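Local coordinates for protein putative HAD family hydrolase (Streptomyces avermitilis, PDB 3MMZ) that probably acts as the HAD-type phosphatase domain of a longer protein that also has predicted N-acylneuraminate cytidylyltransferase activity, and binds divalent metal, at residues Pro67-Arg72 and Ile78-Gly83. Sequence-based numbering, arbitrary orientation.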
ATOM      1  N   PRO D  67      12.838   4.904  30.849  1.00 35.06           N
ATOM      2  CA  PRO D  67      11.689   5.096  31.732  1.00 33.33           C
ATOM      3  C   PRO D  67      10.362   5.333  31.005  1.00 31.02           C
ATOM      4  O   PRO D  67       9.315   5.359  31.655  1.00 30.54           O
ATOM      5  CB  PRO D  67      12.073   6.340  32.549  1.00 33.92           C
ATOM      6  CG  PRO D  67      13.540   6.519  32.340  1.00 43.18           C
ATOM      7  CD  PRO D  67      13.797   6.015  30.966  1.00 34.69           C
ATOM      8  N   VAL D  68      10.405   5.501  29.681  1.00 28.93           N
ATOM      9  CA  VAL D  68       9.186   5.742  28.904  1.00 27.07           C
ATOM     10  C   VAL D  68       8.176   4.608  29.115  1.00 25.66           C
ATOM     11  O   VAL D  68       6.966   4.851  29.175  1.00 25.71           O
ATOM     12  CB  VAL D  68       9.464   5.943  27.388  1.00 27.09           C
ATOM     13  CG1 VAL D  68       8.174   6.266  26.667  1.00 26.62           C
ATOM     14  CG2 VAL D  68      10.461   7.074  27.157  1.00 27.25           C
ATOM     15  N   VAL D  69       8.674   3.378  29.245  1.00 24.27           N
ATOM     16  CA  VAL D  69       7.804   2.219  29.465  1.00 23.72           C
ATOM     17  C   VAL D  69       6.971   2.364  30.750  1.00 22.84           C
ATOM     18  O   VAL D  69       5.775   2.075  30.760  1.00 22.25           O
ATOM     19  CB  VAL D  69       8.592   0.867  29.435  1.00 23.67           C
ATOM     20  CG1 VAL D  69       9.565   0.761  30.586  1.00 26.88           C
ATOM     21  CG2 VAL D  69       7.643  -0.314  29.443  1.00 26.65           C
ATOM     22  N   ALA D  70       7.614   2.818  31.828  1.00 22.39           N
ATOM     23  CA  ALA D  70       6.927   3.011  33.094  1.00 21.68           C
ATOM     24  C   ALA D  70       5.895   4.127  32.997  1.00 20.90           C
ATOM     25  O   ALA D  70       4.844   4.057  33.631  1.00 20.89           O
ATOM     26  CB  ALA D  70       7.919   3.313  34.188  1.00 21.90           C
ATOM     27  N   ALA D  71       6.217   5.156  32.216  1.00 19.94           N
ATOM     28  CA  ALA D  71       5.316   6.278  31.999  1.00 19.57           C
ATOM     29  C   ALA D  71       4.042   5.797  31.307  1.00 18.67           C
ATOM     30  O   ALA D  71       2.947   6.208  31.673  1.00 18.72           O
ATOM     31  CB  ALA D  71       6.007   7.369  31.176  1.00 19.73           C
ATOM     32  N   ARG D  72       4.196   4.907  30.326  1.00 17.92           N
ATOM     33  CA  ARG D  72       3.054   4.286  29.650  1.00 16.95           C
ATOM     34  C   ARG D  72       2.273   3.407  30.625  1.00 16.78           C
ATOM     35  O   ARG D  72       1.042   3.471  30.687  1.00 15.27           O
ATOM     36  CB  ARG D  72       3.521   3.447  28.455  1.00 16.24           C
ATOM     37  CG  ARG D  72       2.389   2.804  27.663  1.00 13.29           C
ATOM     38  CD  ARG D  72       1.412   3.869  27.155  1.00 15.24           C
ATOM     39  NE  ARG D  72       0.420   3.299  26.250  1.00 13.93           N
ATOM     40  CZ  ARG D  72      -0.733   3.878  25.934  1.00 14.56           C
ATOM     41  NH1 ARG D  72      -1.053   5.076  26.417  1.00 13.15           N
ATOM     42  NH2 ARG D  72      -1.557   3.249  25.116  1.00 13.56           N
ATOM     43  N   ILE D  78      -1.289  -0.142  34.951  1.00 21.22           N
ATOM     44  CA  ILE D  78      -0.842  -1.538  35.029  1.00 20.74           C
ATOM     45  C   ILE D  78       0.627  -1.623  35.459  1.00 19.27           C
ATOM     46  O   ILE D  78       1.416  -0.721  35.153  1.00 17.96           O
ATOM     47  CB  ILE D  78      -1.096  -2.347  33.708  1.00 21.29           C
ATOM     48  CG1 ILE D  78      -0.326  -1.759  32.526  1.00 23.42           C
ATOM     49  CG2 ILE D  78      -2.600  -2.468  33.410  1.00 23.32           C
ATOM     50  CD1 ILE D  78      -0.428  -2.611  31.256  1.00 21.90           C
ATOM     51  N   PRO D  79       0.995  -2.699  36.187  1.00 19.56           N
ATOM     52  CA  PRO D  79       2.359  -2.781  36.702  1.00 19.78           C
ATOM     53  C   PRO D  79       3.402  -2.985  35.603  1.00 19.74           C
ATOM     54  O   PRO D  79       3.091  -3.489  34.520  1.00 19.17           O
ATOM     55  CB  PRO D  79       2.327  -4.000  37.642  1.00 19.94           C
ATOM     56  CG  PRO D  79       0.890  -4.334  37.836  1.00 23.26           C
ATOM     57  CD  PRO D  79       0.170  -3.840  36.627  1.00 19.84           C
ATOM     58  N   VAL D  80       4.620  -2.553  35.897  1.00 19.71           N
ATOM     59  CA  VAL D  80       5.754  -2.774  35.030  1.00 20.40           C
ATOM     60  C   VAL D  80       6.798  -3.648  35.733  1.00 20.96           C
ATOM     61  O   VAL D  80       6.983  -3.568  36.949  1.00 19.69           O
ATOM     62  CB  VAL D  80       6.360  -1.423  34.534  1.00 20.86           C
ATOM     63  CG1 VAL D  80       7.001  -0.630  35.682  1.00 29.52           C
ATOM     64  CG2 VAL D  80       7.356  -1.657  33.406  1.00 29.53           C
ATOM     65  N   LEU D  81       7.446  -4.502  34.950  1.00 22.82           N
ATOM     66  CA  LEU D  81       8.601  -5.259  35.388  1.00 25.70           C
ATOM     67  C   LEU D  81       9.633  -5.024  34.289  1.00 28.54           C
ATOM     68  O   LEU D  81       9.607  -5.683  33.255  1.00 27.96           O
ATOM     69  CB  LEU D  81       8.220  -6.739  35.525  1.00 25.80           C
ATOM     70  CG  LEU D  81       9.065  -7.786  36.256  1.00 24.43           C
ATOM     71  CD1 LEU D  81       9.280  -7.451  37.731  1.00 26.21           C
ATOM     72  CD2 LEU D  81       8.402  -9.158  36.105  1.00 26.22           C
ATOM     73  N   HIS D  82      10.508  -4.037  34.485  1.00 31.78           N
ATOM     74  CA  HIS D  82      11.460  -3.659  33.434  1.00 34.89           C
ATOM     75  C   HIS D  82      12.878  -3.366  33.942  1.00 36.45           C
ATOM     76  O   HIS D  82      13.107  -3.270  35.151  1.00 36.38           O
ATOM     77  CB  HIS D  82      10.912  -2.500  32.581  1.00 36.29           C
ATOM     78  CG  HIS D  82      11.290  -1.142  33.085  1.00 38.43           C
ATOM     79  ND1 HIS D  82      12.131  -0.298  32.389  1.00 37.42           N
ATOM     80  CD2 HIS D  82      10.951  -0.484  34.219  1.00 37.40           C
ATOM     81  CE1 HIS D  82      12.289   0.823  33.070  1.00 38.25           C
ATOM     82  NE2 HIS D  82      11.584   0.736  34.185  1.00 38.21           N
ATOM     83  N   GLY D  83      13.816  -3.223  33.000  1.00 37.85           N
ATOM     84  CA  GLY D  83      15.248  -3.117  33.310  1.00 38.75           C
ATOM     85  C   GLY D  83      15.822  -4.456  33.751  1.00 39.62           C
ATOM     86  O   GLY D  83      16.783  -4.505  34.522  1.00 40.05           O
TER
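Val69 meets His82 with the methyl CG1, which a chi1 of 66° sets between the backbone N and the carbonyl carbon, while CG2, anti to the N, is left to face Val80. His82 presents its imidazole to the helix with a first torsion that lies away from the staggered positions. Val69 CG1 then sits over one face of the His82 ring, 3.6 Å from its centroid and 24° off the normal, a CH-pi contact. The methyl is displaced toward the rim, and His82 ND1 is the ring atom nearest to Val69 CG1, at 3.3 Å. ND1 is also hydrogen-bonded to the backbone O of Glu64, which restrains the rotation of the ring, so a histidine suits this place by offering both a hydrogen-bonding nitrogen and a flat face. With an alanine here, the Glu64 carbonyl is likely to lose this partner, and a gap would probably open beneath the Val69 methyl. Two residues earlier on the strand, Val69 CG2 lies 4.2 Å from Val80 CG2, and Ala70 CB packs 4.3 Å from Val80 CG1. The small Ala70 lets helix and strand approach, its CA only 6.2 Å from that of Val80; beta-branched Val80 suits a strand and offers CG2 to Val69 and CG1 to Ala70. Segment 68-72 of the helix runs nearly antiparallel to strand 80-82, at 171°; helix 68-76 and this strand complete a beta-alpha-beta unit begun by strand 57-62. Val69 also rests on Ile60 of that strand and on Phe19, near the calcium ligand Asp20 without touching it, while strand 80-82 is an outermost strand of the chain's parallel sheet, paired with strand 57-62.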